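Local coordinates for putative branched-chain amino acid transport system substrate-binding protein (Rhodopseudomonas palustris, PDB 3TX6), which probably captures lignin-derived aromatic acids in the periplasm for an ABC transporter, and binds 3-(4-hydroxyphenyl)pyruvic acid in the crystal, at residues Leu102-Pro106 / Glu107-Trp111; Phe291-Leu294 / Glu295-Pro299; Leu351-Asp355 / Gly356-Met360. All coordinates share one frame; numbering follows the deposited sequence.

Contact 1. Residues Leu102-Pro106 / Glu107-Trp111; sequences LPITP and ERAKW
The carbonyl oxygen of Thr105 is gripped by two backbone amides: Arg108 N at 2.9 Å and Ala109 N through a weak, bent bond. The Arg108 side chain reaches back to a second carbonyl, that of Pro103 in the loop before the turn. With CG anti to its carbonyl carbon (chi1 -66°) and the chain extended from CG to NE, the guanidinium runs beside the loop, and NH1 donates to Pro103 O at 2.8 Å. That oxygen sits at the edge of the guanidinium, almost in its plane, with an N-H...O angle of 154°. Thr105 OG1 lies over one face of the same group and also rests 3.5 Å from Arg108 CG. Ile104 places CG2 against Ala109 CA at 3.7 Å, and Arg340 meets both residues. Water 1 accepts from Lys110 N and donates to Pro106 O at 2.7 Å. Asn90 on helix 79-92 receives Trp111 N at OD1 and gives ND2 to Arg108 O. This is the start of a short, weakly bonded helical turn, the amides of Arg108 and Ala109 closing onto Thr105 O, in the segment leading from strand 96-98 to strand 112-114 of the six-stranded mixed sheet.

Contact 2. Residues Phe291-Leu294 / Glu295-Pro299; sequences FKVL and ERVVP
Lys292 turns its CG anti to the carbonyl carbon and then bends at chi2 (-63°), while Glu295 starts the same way (chi1 -73°) but stays extended beyond CG. The two side chains therefore run alongside each other in the same direction, Lys292 CD 4.0 Å from Glu295 OE2. Their charged ends do not close into a salt bridge: Lys292 NZ stands 4.2 Å from Glu295 OE2. Water 2 spans them instead, accepting from Lys292 NZ and donating to Glu295 OE2 at 2.5 Å. The lysine has its salt bridge with Glu266, and Arg296 turns away to Glu323.

The buried side of this part of helix 282-304 is apolar. Leu294 CD2 touches Val297 CG2 at 4.1 Å, and Leu294 CB meets Val298 CG2 at 4.0 Å; Leu294 and Val298 both pack on Ile38. The backbone bonds are sound at Glu295 N to Phe291 O (2.8 Å) and Val298 N to Leu294 O (2.9 Å), but Arg296 N is shared weakly between Lys292 O and Val293 O. At Pro299, which has no N-H to give, the helix kinks, and the ring's CD sits 3.7 Å from Leu294 O.

Chemically, the helix is amphipathic: apolar contacts seat one side, while on the other a water bridge links Lys292 and Glu295, their mutual attraction probably modest beside the Lys292-Glu266 salt bridge.

Contact 3. Residues Leu351-Asp355 / Gly356-Met360; sequences LTVKD and GKYVM
A beta hairpin joins strands 349-354 and 357-360 through a type I' turn from Lys354 to Lys357, with Leu351, Val353 and Tyr358 on one face. The Tyr358 ring carries the packing there. Leu351 crosses it at about a right angle, its CD1 4.3 Å from the ring centroid and 29° off the ring normal, an off-centre CH-pi contact that comes nearest the CD1 side of the ring. Val353 CG2 comes from the other side of the ring plane, obliquely, 3.6 Å from Tyr358 CE1; it stands there because CG2 is anti to the carbonyl carbon, with CG1 anti to the backbone N (chi1 173°). The phenol oxygen bonds to Ser227 O, which anchors the far end, and residues of helix 228-234 touch the side chain. Replacing Leu351 by an alanine takes CD1 off the ring, which is likely to open a gap there and leave Tyr358 freer to shift.

The pairing is antiparallel. Thr352 and Val359 form a hydrogen-bonded pair, Thr352 N to Val359 O at 2.9 Å and nearly straight (173°), with Val359 N returning to Thr352 O at 2.8 Å. This hairpin forms the edge of the seven-stranded mixed sheet, strand 349-354 lying antiparallel to strand 242-245 and strand 357-360 outermost within the chain.

On the opposite face Val359 CG2 lies over the root of the lysine chain, 3.9 Å from Lys354 CB, while Thr352 OG1 bonds to Val241 O. At the turn, Asp355 and Gly356 both take the positive phi of a type I' turn, a backbone that glycine adopts easily at the second of these positions. Water 3 donates to Asp355 O and accepts a weak bond from Lys357 NZ, whose chain bends back over the turn.

From the N terminus, contact 1 (102-111) comes first, closing one short turn between strands 96-98 and 112-114 of the six-stranded mixed sheet. Contact 2 (291-299) follows far along the chain on helix 282-304, which packs against strands 8-14 and 37-38 of that same sheet. Contact 3 (351-360) comes last, folding the chain back into a hairpin at the edge of the other large sheet. Each is local, so the three run in series and none nests within or crosses another. Contacts 1 and 2 have centres 21 Å apart, whereas contacts 1 and 3 lie on opposite sides of the chain's centre, their centres 35 Å apart.

Contact 1. Residues Leu102-Pro106 / Glu107-Trp111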
ATOM      1  N   LEU A 102      -6.122   1.679   4.879  1.00 20.33           N
ATOM      2  CA  LEU A 102      -6.709   1.937   6.156  1.00 17.99           C
ATOM      3  C   LEU A 102      -8.215   1.750   5.993  1.00 19.62           C
ATOM      4  O   LEU A 102      -8.743   1.830   4.857  1.00 20.47           O
ATOM      5  CB  LEU A 102      -6.398   3.383   6.609  1.00 16.72           C
ATOM      6  CG  LEU A 102      -7.162   4.515   5.969  1.00 16.66           C
ATOM      7  CD1 LEU A 102      -7.103   5.762   6.850  1.00 15.24           C
ATOM      8  CD2 LEU A 102      -6.598   4.748   4.572  1.00 17.77           C
ATOM      9  N   PRO A 103      -8.894   1.512   7.115  1.00 19.91           N
ATOM     10  CA  PRO A 103     -10.342   1.526   7.095  1.00 21.19           C
ATOM     11  C   PRO A 103     -10.838   2.961   6.867  1.00 19.34           C
ATOM     12  O   PRO A 103     -10.669   3.835   7.738  1.00 19.91           O
ATOM     13  CB  PRO A 103     -10.723   1.025   8.499  1.00 24.90           C
ATOM     14  CG  PRO A 103      -9.466   0.498   9.105  1.00 29.38           C
ATOM     15  CD  PRO A 103      -8.353   1.226   8.461  1.00 22.10           C
ATOM     16  N   ILE A 104     -11.405   3.208   5.691  1.00 23.43           N
ATOM     17  CA  ILE A 104     -11.862   4.566   5.323  1.00 23.30           C
ATOM     18  C   ILE A 104     -13.340   4.615   5.663  1.00 23.41           C
ATOM     19  O   ILE A 104     -14.178   4.336   4.816  1.00 32.36           O
ATOM     20  CB  ILE A 104     -11.561   5.004   3.836  1.00 25.67           C
ATOM     21  CG1 ILE A 104     -10.065   4.998   3.572  1.00 23.82           C
ATOM     22  CG2 ILE A 104     -11.983   6.460   3.602  1.00 24.52           C
ATOM     23  CD1 ILE A 104      -9.606   5.466   2.200  1.00 26.51           C
ATOM     24  N   THR A 105     -13.614   4.912   6.933  1.00 21.75           N
ATOM     25  CA  THR A 105     -14.920   5.068   7.516  1.00 21.70           C
ATOM     26  C   THR A 105     -15.598   6.369   7.070  1.00 22.95           C
ATOM     27  O   THR A 105     -14.962   7.285   6.557  1.00 21.62           O
ATOM     28  CB  THR A 105     -14.810   5.130   9.041  1.00 24.90           C
ATOM     29  OG1 THR A 105     -13.973   6.244   9.409  1.00 24.10           O
ATOM     30  CG2 THR A 105     -14.245   3.839   9.597  1.00 27.79           C
ATOM     31  N   PRO A 106     -16.905   6.465   7.272  1.00 25.80           N
ATOM     32  CA  PRO A 106     -17.567   7.705   6.898  1.00 27.69           C
ATOM     33  C   PRO A 106     -16.915   8.971   7.507  1.00 22.88           C
ATOM     34  O   PRO A 106     -16.871  10.000   6.875  1.00 30.37           O
ATOM     35  CB  PRO A 106     -18.997   7.478   7.400  1.00 36.89           C
ATOM     36  CG  PRO A 106     -19.186   5.994   7.239  1.00 34.25           C
ATOM     37  CD  PRO A 106     -17.874   5.431   7.684  1.00 29.96           C
ATOM     38  N   GLU A 107     -16.366   8.850   8.707  0.50 26.85           N
ATOM     39  CA  GLU A 107     -15.656   9.941   9.379  0.50 23.47           C
ATOM     40  C   GLU A 107     -14.340  10.392   8.697  0.50 23.48           C
ATOM     41  O   GLU A 107     -13.894  11.535   8.834  0.50 22.21           O
ATOM     42  CB  GLU A 107     -15.351   9.481  10.809  0.50 23.22           C
ATOM     43  CG  GLU A 107     -14.978  10.607  11.746  0.50 28.25           C
ATOM     44  CD  GLU A 107     -16.096  11.636  11.886  0.50 32.28           C
ATOM     45  OE1 GLU A 107     -17.272  11.310  11.569  0.50 36.51           O
ATOM     46  OE2 GLU A 107     -15.793  12.777  12.308  0.50 28.11           O
ATOM     47  N   ARG A 108     -13.736   9.486   7.955  1.00 18.78           N
ATOM     48  CA  ARG A 108     -12.471   9.731   7.259  1.00 17.50           C
ATOM     49  C   ARG A 108     -12.627  10.008   5.767  1.00 17.60           C
ATOM     50  O   ARG A 108     -11.678  10.434   5.106  1.00 16.86           O
ATOM     51  CB  ARG A 108     -11.610   8.513   7.471  1.00 17.22           C
ATOM     52  CG  ARG A 108     -11.184   8.293   8.902  1.00 19.98           C
ATOM     53  CD  ARG A 108     -10.483   6.953   9.105  1.00 21.84           C
ATOM     54  NE  ARG A 108     -10.382   6.741  10.554  1.00 24.46           N
ATOM     55  CZ  ARG A 108     -10.351   5.572  11.145  1.00 24.52           C
ATOM     56  NH1 ARG A 108     -10.413   4.468  10.417  1.00 27.96           N
ATOM     57  NH2 ARG A 108     -10.276   5.512  12.476  1.00 29.11           N
ATOM     58  N   ALA A 109     -13.783   9.689   5.216  1.00 16.41           N
ATOM     59  CA  ALA A 109     -13.939   9.631   3.757  1.00 15.31           C
ATOM     60  C   ALA A 109     -13.915  10.972   3.072  1.00 15.52           C
ATOM     61  O   ALA A 109     -13.549  11.041   1.904  1.00 17.93           O
ATOM     62  CB  ALA A 109     -15.211   8.901   3.337  1.00 18.95           C
ATOM     63  N   LYS A 110     -14.330  12.037   3.742  1.00 15.17           N
ATOM     64  CA  LYS A 110     -14.444  13.298   3.026  1.00 15.41           C
ATOM     65  C   LYS A 110     -13.099  13.772   2.498  1.00 14.32           C
ATOM     66  O   LYS A 110     -13.018  14.165   1.369  1.00 16.39           O
ATOM     67  CB  LYS A 110     -15.065  14.371   3.897  1.00 17.03           C
ATOM     68  CG  LYS A 110     -15.309  15.662   3.129  1.00 17.90           C
ATOM     69  CD  LYS A 110     -16.164  16.658   3.883  1.00 18.80           C
ATOM     70  CE  LYS A 110     -16.242  17.998   3.134  1.00 21.23           C
ATOM     71  NZ  LYS A 110     -17.139  19.055   3.696  1.00 27.14           N
ATOM     72  N   TRP A 111     -12.052  13.718   3.328  1.00 13.13           N
ATOM     73  CA  TRP A 111     -10.748  14.294   2.954  1.00 13.55           C
ATOM     74  C   TRP A 111      -9.676  13.293   2.612  1.00 13.57           C
ATOM     75  O   TRP A 111      -8.643  13.704   2.132  1.00 14.53           O
ATOM     76  CB  TRP A 111     -10.276  15.277   4.004  1.00 13.64           C
ATOM     77  CG  TRP A 111     -11.160  16.474   4.070  1.00 12.73           C
ATOM     78  CD1 TRP A 111     -12.201  16.706   4.958  1.00 12.78           C
ATOM     79  CD2 TRP A 111     -11.123  17.618   3.186  1.00 13.23           C
ATOM     80  NE1 TRP A 111     -12.773  17.918   4.678  1.00 12.27           N
ATOM     81  CE2 TRP A 111     -12.198  18.490   3.593  1.00 13.33           C
ATOM     82  CE3 TRP A 111     -10.341  17.972   2.099  1.00 13.49           C
ATOM     83  CZ2 TRP A 111     -12.439  19.707   2.959  1.00 14.14           C
ATOM     84  CZ3 TRP A 111     -10.585  19.203   1.461  1.00 14.12           C
ATOM     85  CH2 TRP A 111     -11.635  20.039   1.878  1.00 13.82           C
TER
HETATM   86  O   HOH W   1     -15.590  12.385   6.423  1.00 30.16           O

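Contact 2. Residues Phe291-Leu294 / Glu295-Pro299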
ATOM      1  N   PHE A 291       1.741  11.479  -6.701  1.00 13.98           N
ATOM      2  CA  PHE A 291       2.084  12.623  -7.549  1.00 13.70           C
ATOM      3  C   PHE A 291       1.470  12.539  -8.925  1.00 16.37           C
ATOM      4  O   PHE A 291       1.142  13.578  -9.486  1.00 15.32           O
ATOM      5  CB  PHE A 291       3.590  12.857  -7.589  1.00 13.93           C
ATOM      6  CG  PHE A 291       4.123  13.535  -6.329  1.00 15.47           C
ATOM      7  CD1 PHE A 291       4.341  12.800  -5.158  1.00 15.45           C
ATOM      8  CD2 PHE A 291       4.388  14.892  -6.322  1.00 15.98           C
ATOM      9  CE1 PHE A 291       4.808  13.425  -4.023  1.00 15.66           C
ATOM     10  CE2 PHE A 291       4.874  15.515  -5.188  1.00 19.51           C
ATOM     11  CZ  PHE A 291       5.100  14.790  -4.046  1.00 15.96           C
ATOM     12  N   LYS A 292       1.341  11.341  -9.491  1.00 16.28           N
ATOM     13  CA  LYS A 292       0.593  11.188 -10.741  1.00 18.14           C
ATOM     14  C   LYS A 292      -0.847  11.659 -10.525  1.00 15.25           C
ATOM     15  O   LYS A 292      -1.410  12.336 -11.388  1.00 15.80           O
ATOM     16  CB  LYS A 292       0.618   9.742 -11.249  1.00 18.18           C
ATOM     17  CG  LYS A 292       1.970   9.257 -11.767  1.00 20.84           C
ATOM     18  CD  LYS A 292       2.424  10.065 -12.987  1.00 23.76           C
ATOM     19  CE  LYS A 292       3.633   9.465 -13.672  1.00 24.92           C
ATOM     20  NZ  LYS A 292       4.096  10.162 -14.924  1.00 33.00           N
ATOM     21  N   VAL A 293      -1.447  11.359  -9.359  1.00 15.19           N
ATOM     22  CA  VAL A 293      -2.803  11.870  -9.065  1.00 14.09           C
ATOM     23  C   VAL A 293      -2.802  13.396  -9.027  1.00 13.58           C
ATOM     24  O   VAL A 293      -3.689  14.048  -9.612  1.00 15.43           O
ATOM     25  CB  VAL A 293      -3.396  11.220  -7.783  1.00 13.98           C
ATOM     26  CG1 VAL A 293      -4.662  11.945  -7.312  1.00 14.78           C
ATOM     27  CG2 VAL A 293      -3.604   9.735  -7.987  1.00 16.67           C
ATOM     28  N   LEU A 294      -1.812  13.975  -8.328  1.00 13.14           N
ATOM     29  CA  LEU A 294      -1.669  15.414  -8.302  1.00 13.80           C
ATOM     30  C   LEU A 294      -1.484  16.044  -9.692  1.00 13.88           C
ATOM     31  O   LEU A 294      -2.033  17.127  -9.949  1.00 15.00           O
ATOM     32  CB  LEU A 294      -0.551  15.863  -7.371  1.00 15.25           C
ATOM     33  CG  LEU A 294      -0.768  15.579  -5.876  1.00 15.39           C
ATOM     34  CD1 LEU A 294       0.360  16.220  -5.053  1.00 20.11           C
ATOM     35  CD2 LEU A 294      -2.154  16.033  -5.427  1.00 18.17           C
ATOM     36  N   GLU A 295      -0.738  15.409 -10.587  1.00 15.42           N
ATOM     37  CA  GLU A 295      -0.624  15.928 -11.943  1.00 15.96           C
ATOM     38  C   GLU A 295      -1.979  16.045 -12.672  1.00 15.95           C
ATOM     39  O   GLU A 295      -2.097  16.897 -13.537  1.00 15.77           O
ATOM     40  CB  GLU A 295       0.316  15.072 -12.790  1.00 19.87           C
ATOM     41  CG  GLU A 295       1.777  15.225 -12.441  1.00 18.19           C
ATOM     42  CD  GLU A 295       2.633  14.367 -13.363  1.00 26.40           C
ATOM     43  OE1 GLU A 295       2.283  14.165 -14.556  1.00 36.54           O
ATOM     44  OE2 GLU A 295       3.646  13.874 -12.943  1.00 24.92           O
ATOM     45  N   ARG A 296      -2.961  15.216 -12.318  1.00 16.18           N
ATOM     46  CA  ARG A 296      -4.330  15.300 -12.877  1.00 16.61           C
ATOM     47  C   ARG A 296      -5.176  16.329 -12.137  1.00 16.81           C
ATOM     48  O   ARG A 296      -5.873  17.136 -12.782  1.00 19.02           O
ATOM     49  CB  ARG A 296      -5.096  13.956 -12.772  1.00 20.51           C
ATOM     50  CG  ARG A 296      -4.768  12.986 -13.857  1.00 27.28           C
ATOM     51  CD  ARG A 296      -5.367  13.374 -15.206  1.00 22.82           C
ATOM     52  NE  ARG A 296      -6.818  13.345 -15.335  1.00 24.66           N
ATOM     53  CZ  ARG A 296      -7.565  12.271 -15.657  1.00 22.69           C
ATOM     54  NH1 ARG A 296      -7.051  11.072 -15.841  1.00 22.41           N
ATOM     55  NH2 ARG A 296      -8.862  12.406 -15.772  1.00 21.46           N
ATOM     56  N   VAL A 297      -5.149  16.303 -10.796  1.00 15.82           N
ATOM     57  CA  VAL A 297      -6.159  17.056 -10.078  1.00 14.99           C
ATOM     58  C   VAL A 297      -5.722  18.514  -9.815  1.00 15.81           C
ATOM     59  O   VAL A 297      -6.545  19.412  -9.726  1.00 17.74           O
ATOM     60  CB  VAL A 297      -6.607  16.408  -8.763  1.00 15.74           C
ATOM     61  CG1 VAL A 297      -7.321  15.077  -8.985  1.00 17.74           C
ATOM     62  CG2 VAL A 297      -5.513  16.316  -7.717  1.00 16.49           C
ATOM     63  N   VAL A 298      -4.438  18.754  -9.645  1.00 14.05           N
ATOM     64  CA  VAL A 298      -3.963  20.116  -9.379  1.00 15.43           C
ATOM     65  C   VAL A 298      -4.296  21.082 -10.536  1.00 16.06           C
ATOM     66  O   VAL A 298      -4.741  22.203 -10.262  1.00 16.64           O
ATOM     67  CB  VAL A 298      -2.452  20.125  -9.000  1.00 16.73           C
ATOM     68  CG1 VAL A 298      -1.861  21.553  -9.110  1.00 20.24           C
ATOM     69  CG2 VAL A 298      -2.259  19.508  -7.599  1.00 19.45           C
ATOM     70  N   PRO A 299      -4.039  20.690 -11.812  1.00 16.11           N
ATOM     71  CA  PRO A 299      -4.432  21.679 -12.855  1.00 16.32           C
ATOM     72  C   PRO A 299      -5.921  22.028 -12.835  1.00 17.58           C
ATOM     73  O   PRO A 299      -6.279  23.161 -13.090  1.00 19.23           O
ATOM     74  CB  PRO A 299      -3.994  21.013 -14.176  1.00 17.12           C
ATOM     75  CG  PRO A 299      -2.872  20.085 -13.748  1.00 16.32           C
ATOM     76  CD  PRO A 299      -3.279  19.560 -12.381  1.00 16.77           C
TER
HETATM   77  O   HOH W   2       5.555  12.751 -14.020  1.00 36.52           O

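Contact 3. Residues Leu351-Asp355 / Gly356-Met360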
ATOM      1  N   LEU A 351       1.873 -12.648  -7.920  1.00 22.42           N
ATOM      2  CA  LEU A 351       3.309 -13.033  -8.014  1.00 25.43           C
ATOM      3  C   LEU A 351       3.572 -14.311  -7.344  1.00 21.44           C
ATOM      4  O   LEU A 351       2.941 -14.680  -6.325  1.00 25.36           O
ATOM      5  CB  LEU A 351       4.211 -11.997  -7.340  1.00 24.19           C
ATOM      6  CG  LEU A 351       4.274 -10.586  -7.909  1.00 21.65           C
ATOM      7  CD1 LEU A 351       5.140  -9.688  -7.020  1.00 23.79           C
ATOM      8  CD2 LEU A 351       4.740 -10.703  -9.345  1.00 29.05           C
ATOM      9  N   THR A 352       4.553 -15.028  -7.889  1.00 26.51           N
ATOM     10  CA  THR A 352       5.166 -16.087  -7.132  1.00 23.21           C
ATOM     11  C   THR A 352       6.686 -15.831  -7.096  1.00 25.19           C
ATOM     12  O   THR A 352       7.170 -14.870  -7.682  1.00 28.49           O
ATOM     13  CB  THR A 352       4.766 -17.478  -7.707  1.00 23.17           C
ATOM     14  OG1 THR A 352       5.125 -18.493  -6.791  1.00 24.54           O
ATOM     15  CG2 THR A 352       5.400 -17.750  -9.098  1.00 30.45           C
ATOM     16  N   VAL A 353       7.403 -16.667  -6.349  1.00 22.95           N
ATOM     17  CA  VAL A 353       8.866 -16.637  -6.254  1.00 23.39           C
ATOM     18  C   VAL A 353       9.421 -17.934  -6.827  1.00 25.71           C
ATOM     19  O   VAL A 353       9.059 -19.028  -6.366  1.00 26.53           O
ATOM     20  CB  VAL A 353       9.285 -16.432  -4.800  1.00 23.62           C
ATOM     21  CG1 VAL A 353      10.792 -16.560  -4.669  1.00 27.98           C
ATOM     22  CG2 VAL A 353       8.848 -15.057  -4.312  1.00 26.64           C
ATOM     23  N   LYS A 354      10.257 -17.801  -7.875  1.00 24.32           N
ATOM     24  CA  LYS A 354      10.965 -18.939  -8.450  1.00 25.83           C
ATOM     25  C   LYS A 354      12.424 -18.542  -8.674  1.00 30.33           C
ATOM     26  O   LYS A 354      12.694 -17.476  -9.221  1.00 30.48           O
ATOM     27  CB  LYS A 354      10.356 -19.365  -9.808  1.00 33.82           C
ATOM     28  CG  LYS A 354       8.850 -19.635  -9.835  1.00 36.11           C
ATOM     29  CD  LYS A 354       8.414 -20.802  -8.941  1.00 40.97           C
ATOM     30  CE  LYS A 354       8.695 -22.166  -9.557  1.00 38.52           C
ATOM     31  NZ  LYS A 354       8.015 -23.196  -8.733  1.00 54.38           N
ATOM     32  N   ASP A 355      13.348 -19.417  -8.286  1.00 28.68           N
ATOM     33  CA  ASP A 355      14.802 -19.156  -8.408  1.00 30.87           C
ATOM     34  C   ASP A 355      15.155 -17.826  -7.759  1.00 32.55           C
ATOM     35  O   ASP A 355      16.027 -17.077  -8.263  1.00 33.07           O
ATOM     36  CB  ASP A 355      15.250 -19.175  -9.881  1.00 35.52           C
ATOM     37  CG  ASP A 355      14.826 -20.445 -10.586  1.00 34.70           C
ATOM     38  OD1 ASP A 355      15.341 -21.516 -10.180  1.00 44.72           O
ATOM     39  OD2 ASP A 355      13.967 -20.367 -11.505  1.00 45.51           O
ATOM     40  N   GLY A 356      14.464 -17.543  -6.643  1.00 33.39           N
ATOM     41  CA  GLY A 356      14.804 -16.430  -5.758  1.00 34.41           C
ATOM     42  C   GLY A 356      14.344 -15.070  -6.266  1.00 31.88           C
ATOM     43  O   GLY A 356      14.795 -14.048  -5.753  1.00 37.50           O
ATOM     44  N   LYS A 357      13.520 -15.070  -7.326  1.00 30.36           N
ATOM     45  CA  LYS A 357      13.010 -13.877  -7.949  1.00 27.72           C
ATOM     46  C   LYS A 357      11.482 -13.953  -8.085  1.00 28.64           C
ATOM     47  O   LYS A 357      10.899 -15.026  -8.231  1.00 28.39           O
ATOM     48  CB  LYS A 357      13.627 -13.690  -9.356  1.00 30.34           C
ATOM     49  CG  LYS A 357      15.148 -13.763  -9.403  1.00 40.29           C
ATOM     50  CD  LYS A 357      15.796 -12.572  -8.730  1.00 40.39           C
ATOM     51  CE  LYS A 357      17.320 -12.713  -8.704  1.00 47.36           C
ATOM     52  NZ  LYS A 357      17.914 -13.107 -10.024  1.00 52.64           N
ATOM     53  N   TYR A 358      10.836 -12.813  -8.049  1.00 28.96           N
ATOM     54  CA  TYR A 358       9.404 -12.726  -8.333  1.00 29.94           C
ATOM     55  C   TYR A 358       9.117 -13.021  -9.802  1.00 29.45           C
ATOM     56  O   TYR A 358       9.867 -12.544 -10.692  1.00 30.40           O
ATOM     57  CB  TYR A 358       8.901 -11.322  -7.997  1.00 27.87           C
ATOM     58  CG  TYR A 358       8.837 -11.036  -6.506  1.00 24.24           C
ATOM     59  CD1 TYR A 358       8.035 -11.794  -5.666  1.00 26.56           C
ATOM     60  CD2 TYR A 358       9.606 -10.017  -5.928  1.00 26.43           C
ATOM     61  CE1 TYR A 358       7.988 -11.549  -4.286  1.00 25.86           C
ATOM     62  CE2 TYR A 358       9.535  -9.751  -4.555  1.00 22.98           C
ATOM     63  CZ  TYR A 358       8.721 -10.513  -3.741  1.00 26.74           C
ATOM     64  OH  TYR A 358       8.685 -10.247  -2.379  1.00 25.79           O
ATOM     65  N   VAL A 359       8.058 -13.799 -10.063  1.00 26.05           N
ATOM     66  CA  VAL A 359       7.543 -14.044 -11.425  1.00 27.72           C
ATOM     67  C   VAL A 359       6.017 -13.827 -11.441  1.00 22.50           C
ATOM     68  O   VAL A 359       5.365 -14.245 -10.528  1.00 28.01           O
ATOM     69  CB  VAL A 359       7.783 -15.518 -11.877  1.00 34.40           C
ATOM     70  CG1 VAL A 359       7.550 -15.649 -13.383  1.00 41.98           C
ATOM     71  CG2 VAL A 359       9.164 -15.994 -11.475  1.00 45.18           C
HETATM   72  N   MSE A 360       5.459 -13.197 -12.489  1.00 23.73           N
HETATM   73  CA  MSE A 360       3.983 -13.002 -12.600  1.00 25.09           C
HETATM   74  C   MSE A 360       3.360 -14.354 -12.914  1.00 26.62           C
HETATM   75  O   MSE A 360       3.818 -15.084 -13.802  1.00 31.87           O
HETATM   76  CB  MSE A 360       3.575 -11.934 -13.629  1.00 33.66           C
HETATM   77  CG  MSE A 360       2.100 -11.518 -13.538  1.00 35.48           C
HETATM   78 SE   MSE A 360       1.616 -10.608 -15.188  0.80 73.24          SE
HETATM   79  CE  MSE A 360       2.748  -8.980 -15.054  1.00 41.64           C
TER
HETATM   80  O   HOH W   3      16.873 -16.322 -10.854  1.00 40.71           O